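Side-chain contacts in Thiol:disulfide interchange protein DsbA (Neisseria meningitidis serogroup B, PDB 2ZNM), which probably acts as a DsbA-type thiol-disulfide oxidoreductase, exchanging disulfides with other proteins in the periplasm through a redox-active cysteine pair: residues Val26-Gly31 with Asp41-Lys46; Tyr56-His61 with Ala136-Lys141; Val62-Glu67 with Lys141-Tyr146; Tyr146-Thr151 with Lys159-Phe164. All coordinates share one frame; numbering follows the deposited sequence.

How the contacts relate
The four contacts link the mixed sheet of a thioredoxin-fold chain with its helices and the loops between them. Contact 1 joins strand 24-30 to helix 42-50. Contact 2 follows it, linking the next strand, 55-61, to helix 130-145, with its centre about 12 Å from that of contact 1. Contacts 2 and 3 interlock along the chain: both use helix 130-145, share Lys-141 and have centres about 9 Å apart. Contact 4 starts at Tyr-146, where contact 3 ends, and leads back into the sheet. The chain between loop 62-67 and helix 130-145 is largely helical, the insertion by which DsbA proteins elaborate the thioredoxin fold.

Contact 1: residues Val26-Gly31 with Asp41-Lys46; sequences VLEFFG and DPLLLK
Glu-28, on strand 24-30, does nearly all the work here, meeting Asp-41, Leu-43 and Leu-44 at the start of helix 42-50. Its CG lies anti to the backbone N (chi1 -162°), and the extended chain carries the carboxylate straight out to the helix start. Asp-41 approaches from the opposite direction, so that Glu-28 OE2 and Asp-41 OD1 lie 2.7 Å apart, with the two carboxylate planes turned 38° from each other. The other oxygen of Asp-41 is already engaged: OD2 accepts from Leu-43 N at 2.8 Å, an N-cap bond that fixes the acid at the head of the helix. Leu-44 slants across the glutamate carboxylate with both methyls, its CD2 being 3.3 Å from Glu-28 OE1. More loosely, Leu-43 CD2 stands 4.0 Å from Glu-28 OE2, while this leucine also packs on Val-154, Phe-168 and Val-172. Pro-152 touches Glu-28 as well. Strand 24-30, helix 42-50 and strand 55-61 form a beta-alpha-beta unit at the core of the thioredoxin fold, and the buried Glu-28, on the strand that leads toward the predicted redox pair Cys-34 and Cys-37, is consistent with the buried acid of thioredoxin and DsbA.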
# COMPACT_ATOMS: atom_id res chain seq x y z
N VAL A 26 -5.82 5.28 -7.25
CA VAL A 26 -4.63 4.54 -7.64
C VAL A 26 -4.20 3.76 -6.40
O VAL A 26 -3.71 4.32 -5.42
CB VAL A 26 -3.53 5.47 -8.17
CG1 VAL A 26 -2.29 4.67 -8.57
CG2 VAL A 26 -4.04 6.26 -9.35
N LEU A 27 -4.47 2.47 -6.43
CA LEU A 27 -4.23 1.62 -5.29
C LEU A 27 -2.96 0.81 -5.49
O LEU A 27 -2.78 0.15 -6.53
CB LEU A 27 -5.44 0.71 -5.05
CG LEU A 27 -5.36 -0.61 -4.26
CD1 LEU A 27 -5.07 -0.38 -2.80
CD2 LEU A 27 -6.70 -1.35 -4.45
N GLU A 28 -2.07 0.91 -4.51
CA GLU A 28 -0.84 0.09 -4.47
C GLU A 28 -0.88 -0.96 -3.36
O GLU A 28 -1.00 -0.62 -2.19
CB GLU A 28 0.40 0.97 -4.30
CG GLU A 28 1.69 0.29 -4.69
CD GLU A 28 2.92 0.84 -3.96
OE1 GLU A 28 2.84 1.08 -2.73
OE2 GLU A 28 3.96 1.01 -4.62
N PHE A 29 -0.77 -2.24 -3.73
CA PHE A 29 -0.45 -3.30 -2.75
C PHE A 29 1.06 -3.42 -2.59
O PHE A 29 1.79 -3.51 -3.58
CB PHE A 29 -1.03 -4.66 -3.15
CG PHE A 29 -2.54 -4.70 -3.15
CD1 PHE A 29 -3.25 -4.37 -4.29
CD2 PHE A 29 -3.24 -5.05 -2.00
CE1 PHE A 29 -4.64 -4.40 -4.28
CE2 PHE A 29 -4.61 -5.08 -1.98
CZ PHE A 29 -5.32 -4.76 -3.12
N PHE A 30 1.52 -3.42 -1.34
CA PHE A 30 2.94 -3.38 -1.02
C PHE A 30 3.27 -4.30 0.17
O PHE A 30 2.38 -4.85 0.82
CB PHE A 30 3.35 -1.94 -0.66
CG PHE A 30 3.01 -1.54 0.75
CD1 PHE A 30 1.72 -1.20 1.10
CD2 PHE A 30 3.99 -1.53 1.75
CE1 PHE A 30 1.40 -0.86 2.39
CE2 PHE A 30 3.67 -1.18 3.04
CZ PHE A 30 2.37 -0.84 3.36
N GLY A 31 4.56 -4.43 0.45
CA GLY A 31 5.04 -5.11 1.64
C GLY A 31 6.18 -4.32 2.24
O GLY A 31 6.92 -3.65 1.51
N ASP A 41 9.09 4.04 -0.67
CA ASP A 41 8.74 3.68 -2.05
C ASP A 41 8.85 4.88 -3.02
O ASP A 41 8.07 5.82 -2.94
CB ASP A 41 7.32 3.11 -2.05
CG ASP A 41 6.96 2.43 -3.34
OD1 ASP A 41 6.25 1.44 -3.28
OD2 ASP A 41 7.38 2.88 -4.41
N PRO A 42 9.83 4.84 -3.95
CA PRO A 42 9.97 5.94 -4.93
C PRO A 42 8.78 6.08 -5.90
O PRO A 42 8.55 7.17 -6.44
CB PRO A 42 11.26 5.59 -5.70
CG PRO A 42 11.48 4.12 -5.45
CD PRO A 42 10.86 3.79 -4.12
N LEU A 43 8.02 5.00 -6.11
CA LEU A 43 6.82 5.06 -6.96
C LEU A 43 5.71 5.93 -6.36
O LEU A 43 5.14 6.77 -7.06
CB LEU A 43 6.29 3.66 -7.31
CG LEU A 43 5.17 3.64 -8.36
CD1 LEU A 43 5.73 3.96 -9.74
CD2 LEU A 43 4.45 2.30 -8.37
N LEU A 44 5.41 5.73 -5.08
CA LEU A 44 4.42 6.56 -4.35
C LEU A 44 4.75 8.04 -4.34
O LEU A 44 3.87 8.89 -4.50
CB LEU A 44 4.29 6.06 -2.90
CG LEU A 44 3.16 5.11 -2.51
CD1 LEU A 44 2.39 4.49 -3.70
CD2 LEU A 44 3.65 4.04 -1.54
N LEU A 45 6.03 8.35 -4.13
CA LEU A 45 6.54 9.72 -4.17
C LEU A 45 6.37 10.38 -5.56
O LEU A 45 5.91 11.53 -5.66
CB LEU A 45 8.00 9.74 -3.69
CG LEU A 45 8.76 11.01 -3.27
CD1 LEU A 45 9.86 11.35 -4.24
CD2 LEU A 45 7.90 12.22 -2.99
N LYS A 46 6.74 9.65 -6.61
CA LYS A 46 6.62 10.14 -7.97
C LYS A 46 5.16 10.34 -8.39
O LYS A 46 4.81 11.34 -9.01
CB LYS A 46 7.28 9.15 -8.91
CG LYS A 46 8.19 9.77 -9.93
CD LYS A 46 7.45 10.36 -11.10
CE LYS A 46 8.38 11.29 -11.88
NZ LYS A 46 9.47 10.55 -12.58

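Contact 2: residues Tyr56-His61 with Ala136-Lys141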
# COMPACT_ATOMS: atom_id res chain seq x y z
N TYR A 56 -6.18 9.96 -6.69
CA TYR A 56 -5.61 9.80 -5.34
C TYR A 56 -4.93 8.45 -5.12
O TYR A 56 -5.19 7.47 -5.83
CB TYR A 56 -6.67 10.06 -4.24
CG TYR A 56 -7.70 8.97 -4.08
CD1 TYR A 56 -7.52 7.95 -3.13
CD2 TYR A 56 -8.84 8.94 -4.88
CE1 TYR A 56 -8.47 6.93 -2.98
CE2 TYR A 56 -9.79 7.92 -4.74
CZ TYR A 56 -9.60 6.93 -3.80
OH TYR A 56 -10.55 5.93 -3.67
N LEU A 57 -4.06 8.42 -4.11
CA LEU A 57 -3.23 7.26 -3.78
C LEU A 57 -3.79 6.48 -2.58
O LEU A 57 -4.13 7.08 -1.56
CB LEU A 57 -1.80 7.72 -3.47
CG LEU A 57 -0.57 7.42 -4.34
CD1 LEU A 57 -0.86 6.77 -5.70
CD2 LEU A 57 0.28 8.67 -4.49
N ARG A 58 -3.89 5.16 -2.72
CA ARG A 58 -4.27 4.27 -1.63
C ARG A 58 -3.23 3.14 -1.54
O ARG A 58 -2.77 2.64 -2.57
CB ARG A 58 -5.68 3.69 -1.88
CG ARG A 58 -6.16 2.61 -0.89
CD ARG A 58 -7.46 1.99 -1.39
NE ARG A 58 -7.99 0.92 -0.54
CZ ARG A 58 -9.09 0.21 -0.82
NH1 ARG A 58 -9.77 0.44 -1.94
NH2 ARG A 58 -9.51 -0.74 -0.00
N THR A 59 -2.86 2.75 -0.33
CA THR A 59 -1.96 1.62 -0.14
C THR A 59 -2.56 0.55 0.77
O THR A 59 -3.27 0.87 1.72
CB THR A 59 -0.57 2.04 0.40
OG1 THR A 59 -0.72 2.59 1.73
CG2 THR A 59 0.07 3.08 -0.51
N GLU A 60 -2.26 -0.72 0.47
CA GLU A 60 -2.64 -1.85 1.32
C GLU A 60 -1.46 -2.79 1.48
O GLU A 60 -0.78 -3.14 0.49
CB GLU A 60 -3.83 -2.59 0.74
CG GLU A 60 -5.06 -1.72 0.42
CD GLU A 60 -5.85 -1.28 1.65
OE1 GLU A 60 -6.65 -0.34 1.54
OE2 GLU A 60 -5.71 -1.88 2.73
N HIS A 61 -1.17 -3.19 2.71
CA HIS A 61 -0.18 -4.25 2.92
C HIS A 61 -0.75 -5.62 2.55
O HIS A 61 -1.81 -6.04 3.00
CB HIS A 61 0.38 -4.25 4.34
CG HIS A 61 1.68 -4.97 4.47
ND1 HIS A 61 2.86 -4.33 4.81
CD2 HIS A 61 2.01 -6.27 4.25
CE1 HIS A 61 3.85 -5.21 4.82
NE2 HIS A 61 3.36 -6.39 4.48
N ALA A 136 -6.40 -4.50 8.85
CA ALA A 136 -5.42 -5.56 8.62
C ALA A 136 -6.06 -6.80 7.99
O ALA A 136 -5.52 -7.35 7.03
CB ALA A 136 -4.68 -5.94 9.93
N LEU A 137 -7.21 -7.20 8.52
CA LEU A 137 -7.97 -8.33 8.01
C LEU A 137 -8.54 -8.05 6.61
O LEU A 137 -8.56 -8.93 5.74
CB LEU A 137 -9.12 -8.64 8.97
CG LEU A 137 -9.59 -10.07 9.32
CD1 LEU A 137 -11.10 -10.06 9.55
CD2 LEU A 137 -9.19 -11.14 8.30
N LYS A 138 -9.03 -6.84 6.40
CA LYS A 138 -9.48 -6.41 5.07
C LYS A 138 -8.35 -6.55 4.02
O LYS A 138 -8.61 -6.97 2.89
CB LYS A 138 -10.03 -4.98 5.12
CG LYS A 138 -10.60 -4.50 3.81
CD LYS A 138 -11.47 -3.26 4.02
CE LYS A 138 -11.83 -2.59 2.70
NZ LYS A 138 -13.08 -1.77 2.81
N MSE A 139 -7.12 -6.21 4.40
CA MSE A 139 -5.95 -6.42 3.54
C MSE A 139 -5.72 -7.90 3.19
O MSE A 139 -5.32 -8.23 2.08
CB MSE A 139 -4.69 -5.81 4.17
CG MSE A 139 -4.76 -4.32 4.34
SE MSE A 139 -3.22 -3.60 5.30
CE MSE A 139 -4.09 -2.06 6.15
N GLN A 140 -5.98 -8.79 4.14
CA GLN A 140 -5.94 -10.22 3.85
C GLN A 140 -7.02 -10.60 2.82
O GLN A 140 -6.72 -11.22 1.80
CB GLN A 140 -6.06 -11.05 5.12
CG GLN A 140 -5.89 -12.54 4.88
CD GLN A 140 -5.87 -13.35 6.16
OE1 GLN A 140 -6.85 -13.40 6.89
NE2 GLN A 140 -4.76 -14.00 6.41
N LYS A 141 -8.26 -10.20 3.09
CA LYS A 141 -9.38 -10.44 2.18
C LYS A 141 -9.08 -9.92 0.78
O LYS A 141 -9.35 -10.60 -0.21
CB LYS A 141 -10.66 -9.80 2.74
CG LYS A 141 -11.92 -10.05 1.92
CD LYS A 141 -13.16 -9.46 2.61
CE LYS A 141 -14.45 -9.84 1.88
NZ LYS A 141 -15.64 -9.87 2.79
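Strand 56-61 and helix 136-141 run almost perpendicular, their axes 8.1 Å apart at closest with an angle of 86° between them, and the CA atoms of Glu-60 and Met-139 come nearest. This is sheet-to-helix packing in a DsbA-like thioredoxin fold, where helix 130-145, arriving after a helical insertion, crosses the end of an edge strand of the sheet, 55-61. Met-139, modelled as selenomethionine, carries most of the contact. Its extended side chain passes across the end of the strand, with Met-139 CB 3.1 Å from His-61 O and the selenium, Met-139 SE, 3.3 Å from His-61 N. Met-139 CG sits equally near the acid, 3.1 Å from Glu-60 OE2, the two side chains crossing at about a right angle. Ala-72 and Ala-76 of helix 69-81 also touch Met-139, wedging it between strand and helix. Glu-60 bends at chi2 (-75°), which brings its other oxygen back along the strand to Arg-58. There Arg-58 NE donates to Glu-60 OE1 at 2.8 Å, a salt bridge in which OE1 lies near the guanidinium plane and uses its anti lone pair; a weaker bond from NH2 reaches the same oxygen. Arg-58 NH1 has a second acid partner in Glu-25. The two acids should stabilise the charge of the buried guanidinium. From the exposed side of the helix, Lys-138 extends across the arginine at about a right angle, and its CE methylene comes to the guanidinium edge, 4.0 Å from Arg-58 NH2.

Contact 3: residues Val62-Glu67 with Lys141-Tyr146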
# COMPACT_ATOMS: atom_id res chain seq x y z
N VAL A 62 -0.00 -6.30 1.70
CA VAL A 62 -0.31 -7.62 1.18
C VAL A 62 -0.20 -8.65 2.33
O VAL A 62 0.64 -8.52 3.18
CB VAL A 62 0.71 -7.85 0.01
CG1 VAL A 62 1.91 -8.68 0.43
CG2 VAL A 62 0.06 -8.33 -1.22
N VAL A 63 -1.10 -9.62 2.39
CA VAL A 63 -1.02 -10.68 3.42
C VAL A 63 -0.94 -12.05 2.74
O VAL A 63 -1.97 -12.59 2.32
CB VAL A 63 -2.22 -10.68 4.41
CG1 VAL A 63 -2.05 -11.76 5.48
CG2 VAL A 63 -2.41 -9.31 5.04
N TRP A 64 0.27 -12.60 2.62
CA TRP A 64 0.50 -13.84 1.87
C TRP A 64 0.50 -15.08 2.75
O TRP A 64 0.19 -16.17 2.29
CB TRP A 64 1.80 -13.78 1.07
CG TRP A 64 1.76 -12.88 -0.13
CD1 TRP A 64 0.67 -12.62 -0.93
CD2 TRP A 64 2.85 -12.14 -0.69
NE1 TRP A 64 1.02 -11.75 -1.93
CE2 TRP A 64 2.35 -11.45 -1.81
CE3 TRP A 64 4.20 -12.00 -0.35
CZ2 TRP A 64 3.16 -10.63 -2.60
CZ3 TRP A 64 5.01 -11.19 -1.13
CH2 TRP A 64 4.48 -10.51 -2.25
N GLN A 65 0.88 -14.90 4.02
CA GLN A 65 0.89 -15.98 5.00
C GLN A 65 0.20 -15.46 6.25
O GLN A 65 0.27 -14.25 6.53
CB GLN A 65 2.33 -16.43 5.32
CG GLN A 65 3.12 -16.98 4.12
CD GLN A 65 2.43 -18.15 3.41
OE1 GLN A 65 1.80 -19.00 4.04
NE2 GLN A 65 2.54 -18.19 2.09
N PRO A 66 -0.47 -16.35 7.01
CA PRO A 66 -1.25 -15.91 8.18
C PRO A 66 -0.50 -15.00 9.14
O PRO A 66 -1.10 -14.07 9.70
CB PRO A 66 -1.63 -17.24 8.85
CG PRO A 66 -1.73 -18.19 7.71
CD PRO A 66 -0.56 -17.81 6.82
N GLU A 67 0.80 -15.26 9.31
CA GLU A 67 1.70 -14.51 10.18
C GLU A 67 1.82 -13.05 9.71
O GLU A 67 2.10 -12.14 10.50
CB GLU A 67 3.10 -15.15 10.14
CG GLU A 67 3.20 -16.59 10.67
CD GLU A 67 2.72 -17.68 9.69
OE1 GLU A 67 2.88 -17.52 8.47
OE2 GLU A 67 2.18 -18.70 10.17
N LYS A 141 -8.26 -10.20 3.09
CA LYS A 141 -9.38 -10.44 2.18
C LYS A 141 -9.08 -9.92 0.78
O LYS A 141 -9.35 -10.60 -0.21
CB LYS A 141 -10.66 -9.80 2.74
CG LYS A 141 -11.92 -10.05 1.92
CD LYS A 141 -13.16 -9.46 2.61
CE LYS A 141 -14.45 -9.84 1.88
NZ LYS A 141 -15.64 -9.87 2.79
N LEU A 142 -8.51 -8.72 0.70
CA LEU A 142 -8.19 -8.08 -0.58
C LEU A 142 -7.15 -8.89 -1.36
O LEU A 142 -7.32 -9.13 -2.56
CB LEU A 142 -7.70 -6.63 -0.37
CG LEU A 142 -8.70 -5.53 0.04
CD1 LEU A 142 -8.02 -4.17 0.13
CD2 LEU A 142 -9.88 -5.43 -0.91
N THR A 143 -6.08 -9.29 -0.67
CA THR A 143 -5.00 -10.11 -1.25
C THR A 143 -5.53 -11.42 -1.83
O THR A 143 -5.18 -11.81 -2.95
CB THR A 143 -3.88 -10.39 -0.21
OG1 THR A 143 -3.28 -9.16 0.21
CG2 THR A 143 -2.79 -11.27 -0.80
N GLU A 144 -6.39 -12.09 -1.06
CA GLU A 144 -6.98 -13.37 -1.45
C GLU A 144 -8.05 -13.22 -2.53
O GLU A 144 -8.01 -13.90 -3.55
CB GLU A 144 -7.55 -14.10 -0.22
CG GLU A 144 -6.49 -14.40 0.86
CD GLU A 144 -7.01 -15.23 2.04
OE1 GLU A 144 -8.25 -15.26 2.27
OE2 GLU A 144 -6.18 -15.84 2.75
N GLN A 145 -8.98 -12.29 -2.30
CA GLN A 145 -10.14 -12.14 -3.18
C GLN A 145 -9.73 -11.70 -4.57
O GLN A 145 -10.35 -12.08 -5.56
CB GLN A 145 -11.15 -11.16 -2.57
CG GLN A 145 -12.45 -11.05 -3.33
CD GLN A 145 -13.60 -10.55 -2.46
OE1 GLN A 145 -13.51 -10.59 -1.22
NE2 GLN A 145 -14.68 -10.10 -3.09
N TYR A 146 -8.66 -10.92 -4.64
CA TYR A 146 -8.23 -10.32 -5.90
C TYR A 146 -6.89 -10.85 -6.40
O TYR A 146 -6.30 -10.28 -7.32
CB TYR A 146 -8.27 -8.78 -5.80
CG TYR A 146 -9.65 -8.25 -5.43
CD1 TYR A 146 -10.66 -8.17 -6.39
CD2 TYR A 146 -9.94 -7.84 -4.13
CE1 TYR A 146 -11.93 -7.70 -6.06
CE2 TYR A 146 -11.20 -7.35 -3.79
CZ TYR A 146 -12.19 -7.28 -4.76
OH TYR A 146 -13.44 -6.81 -4.43
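The indole of Trp-64 has Val-62 CG1 over the centre of one face, 3.6 Å above the plane, and is met obliquely by Thr-143 from helix 130-145, whose CG2 methyl stops 3.7 Å from Trp-64 CD1. Phe-33 meets the same indole with ring planes about 30° apart, and Trp-64 NE1 is hydrogen-bonded to Ile-148 O, which fixes how the indole is turned. A second flat group, the ring of Tyr-146 just after the helix, packs within its own segment: Gln-145 CG lies on one face, offset toward the rim, and Leu-142 CA at its edge. Thr-143 makes the polar link between the segments. Its OG1 accepts a nearly straight bond from Val-63 N (3.1 Å, 165°), and is also hydrogen-bonded to Met-139 O, one turn back in the helix. Since a carbonyl can only accept, the hydroxyl donates to Met-139 O while OG1 accepts from Val-63 N. The chi1 of -63° sets OG1 beside the backbone N, where it can reach back to that carbonyl, and leaves CG2 to face the loop. This methyl lies 3.5 Å from Val-63 O as well as near the indole, and Val-62 CG2 crosses the threonine at 3.7 Å from Thr-143 OG1. One small residue is thus gripped by three successive loop residues. The loop leaves strand 55-61 and soon enters helix 69-81, on whose Leu-69 and Ala-72 Val-63 packs. Leu-142, on the same helix as Thr-143, turns to the strand instead, touching Arg-58 and Glu-60.

Contact 4: residues Tyr146-Thr151 with Lys159-Phe164; sequences YRIDST and KYRVIF
A Schellman motif ends helix 130-145, and Arg-161, reaching over from strand 160-162, binds two backbone carbonyls just beyond it, those of Tyr-146 and Arg-147. Arg-147, with a positive phi of 50°, is the C' residue: its N bonds to Glu-144 O, and Ile-148 N to Thr-143 O. The main tie is Arg-161 NH2 to Arg-147 O, 2.8 Å long with an N-H...O angle of 157°. The oxygen lies close to the guanidinium plane, whereas the donor stands above the carbonyl plane. Arg-161 NH1 adds a weak bond, 3.5 Å, to Tyr-146 O. The arginine gets there with its chain extended from CG to NE and with CG anti to the backbone N (chi1 -176°). Ile-148 closes in beside the same nitrogen, its CG1 3.9 Å from Arg-161 NH2. Asp-149 OD1 sits 4.2 Å from Arg-161 NH2 but well out of the guanidinium plane, an attraction of charges only. A positive group so near the C-terminal end of a helix should also be electrostatically favourable. Strand 160-162 runs between strands 9-11 and 153-156 in the sheet, with helix 167-185 covering it at Tyr-160 and Val-162, while Ile-148 packs on Thr-153 where the loop enters strand 153-156.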
# COMPACT_ATOMS: atom_id res chain seq x y z
N TYR A 146 -8.66 -10.92 -4.64
CA TYR A 146 -8.23 -10.32 -5.90
C TYR A 146 -6.89 -10.85 -6.40
O TYR A 146 -6.30 -10.28 -7.32
CB TYR A 146 -8.27 -8.78 -5.80
CG TYR A 146 -9.65 -8.25 -5.43
CD1 TYR A 146 -10.66 -8.17 -6.39
CD2 TYR A 146 -9.94 -7.84 -4.13
CE1 TYR A 146 -11.93 -7.70 -6.06
CE2 TYR A 146 -11.20 -7.35 -3.79
CZ TYR A 146 -12.19 -7.28 -4.76
OH TYR A 146 -13.44 -6.81 -4.43
N ARG A 147 -6.44 -11.96 -5.80
CA ARG A 147 -5.23 -12.69 -6.20
C ARG A 147 -3.99 -11.79 -6.36
O ARG A 147 -3.33 -11.79 -7.40
CB ARG A 147 -5.47 -13.51 -7.49
CG ARG A 147 -6.45 -14.71 -7.36
CD ARG A 147 -7.92 -14.28 -7.45
NE ARG A 147 -8.82 -15.36 -7.85
CZ ARG A 147 -9.34 -16.29 -7.03
NH1 ARG A 147 -9.06 -16.30 -5.74
NH2 ARG A 147 -10.16 -17.21 -7.53
N ILE A 148 -3.69 -11.02 -5.32
CA ILE A 148 -2.48 -10.19 -5.33
C ILE A 148 -1.29 -11.03 -4.85
O ILE A 148 -1.14 -11.29 -3.65
CB ILE A 148 -2.66 -8.88 -4.52
CG1 ILE A 148 -3.60 -7.92 -5.26
CG2 ILE A 148 -1.34 -8.18 -4.30
CD1 ILE A 148 -5.02 -8.00 -4.84
N ASP A 149 -0.47 -11.46 -5.80
CA ASP A 149 0.60 -12.41 -5.54
C ASP A 149 1.98 -11.83 -5.84
O ASP A 149 2.96 -12.56 -6.00
CB ASP A 149 0.36 -13.71 -6.32
CG ASP A 149 0.32 -13.49 -7.83
OD1 ASP A 149 0.23 -12.32 -8.29
OD2 ASP A 149 0.36 -14.51 -8.57
N SER A 150 2.05 -10.50 -5.86
CA SER A 150 3.20 -9.79 -6.38
C SER A 150 3.21 -8.37 -5.81
O SER A 150 2.17 -7.73 -5.71
CB SER A 150 3.13 -9.78 -7.91
OG SER A 150 4.19 -9.05 -8.51
N THR A 151 4.38 -7.88 -5.41
CA THR A 151 4.52 -6.52 -4.90
C THR A 151 5.64 -5.80 -5.65
O THR A 151 6.69 -6.38 -5.89
CB THR A 151 4.78 -6.48 -3.37
OG1 THR A 151 5.86 -7.35 -3.04
CG2 THR A 151 3.54 -6.90 -2.58
N LYS A 159 -10.33 -1.14 -11.35
CA LYS A 159 -10.65 -1.99 -12.50
C LYS A 159 -9.45 -2.54 -13.24
O LYS A 159 -9.50 -3.65 -13.78
CB LYS A 159 -11.50 -1.22 -13.51
CG LYS A 159 -12.99 -1.19 -13.23
CD LYS A 159 -13.74 -0.55 -14.40
CE LYS A 159 -15.19 -1.02 -14.43
NZ LYS A 159 -15.93 -0.48 -15.62
N TYR A 160 -8.38 -1.75 -13.31
CA TYR A 160 -7.27 -2.05 -14.21
C TYR A 160 -5.97 -2.22 -13.47
O TYR A 160 -5.54 -1.33 -12.72
CB TYR A 160 -7.14 -1.00 -15.32
CG TYR A 160 -8.38 -0.83 -16.16
CD1 TYR A 160 -8.73 -1.79 -17.11
CD2 TYR A 160 -9.19 0.29 -16.01
CE1 TYR A 160 -9.87 -1.64 -17.90
CE2 TYR A 160 -10.34 0.45 -16.80
CZ TYR A 160 -10.66 -0.52 -17.74
OH TYR A 160 -11.78 -0.37 -18.51
N ARG A 161 -5.35 -3.37 -13.70
CA ARG A 161 -4.13 -3.79 -13.02
C ARG A 161 -2.97 -3.53 -13.95
O ARG A 161 -2.96 -4.00 -15.09
CB ARG A 161 -4.23 -5.28 -12.69
CG ARG A 161 -3.10 -5.89 -11.89
CD ARG A 161 -3.40 -7.37 -11.75
NE ARG A 161 -2.82 -7.97 -10.55
CZ ARG A 161 -3.39 -8.95 -9.86
NH1 ARG A 161 -4.58 -9.42 -10.21
NH2 ARG A 161 -2.79 -9.43 -8.79
N VAL A 162 -1.99 -2.77 -13.47
CA VAL A 162 -0.82 -2.45 -14.27
C VAL A 162 0.02 -3.69 -14.55
O VAL A 162 0.18 -4.55 -13.68
CB VAL A 162 0.05 -1.38 -13.56
CG1 VAL A 162 1.36 -1.15 -14.31
CG2 VAL A 162 -0.72 -0.07 -13.44
N ILE A 163 0.52 -3.79 -15.78
CA ILE A 163 1.60 -4.71 -16.11
C ILE A 163 2.89 -3.91 -16.24
O ILE A 163 2.98 -3.02 -17.08
CB ILE A 163 1.34 -5.49 -17.43
CG1 ILE A 163 0.04 -6.29 -17.34
CG2 ILE A 163 2.54 -6.38 -17.78
CD1 ILE A 163 -0.33 -7.03 -18.61
N PHE A 164 3.87 -4.21 -15.40
CA PHE A 164 5.14 -3.48 -15.43
C PHE A 164 6.09 -4.09 -16.47
O PHE A 164 7.09 -4.73 -16.13
CB PHE A 164 5.79 -3.44 -14.04
CG PHE A 164 5.02 -2.62 -13.03
CD1 PHE A 164 5.16 -1.24 -12.97
CD2 PHE A 164 4.16 -3.24 -12.13
CE1 PHE A 164 4.45 -0.48 -12.03
CE2 PHE A 164 3.45 -2.49 -11.18
CZ PHE A 164 3.60 -1.11 -11.13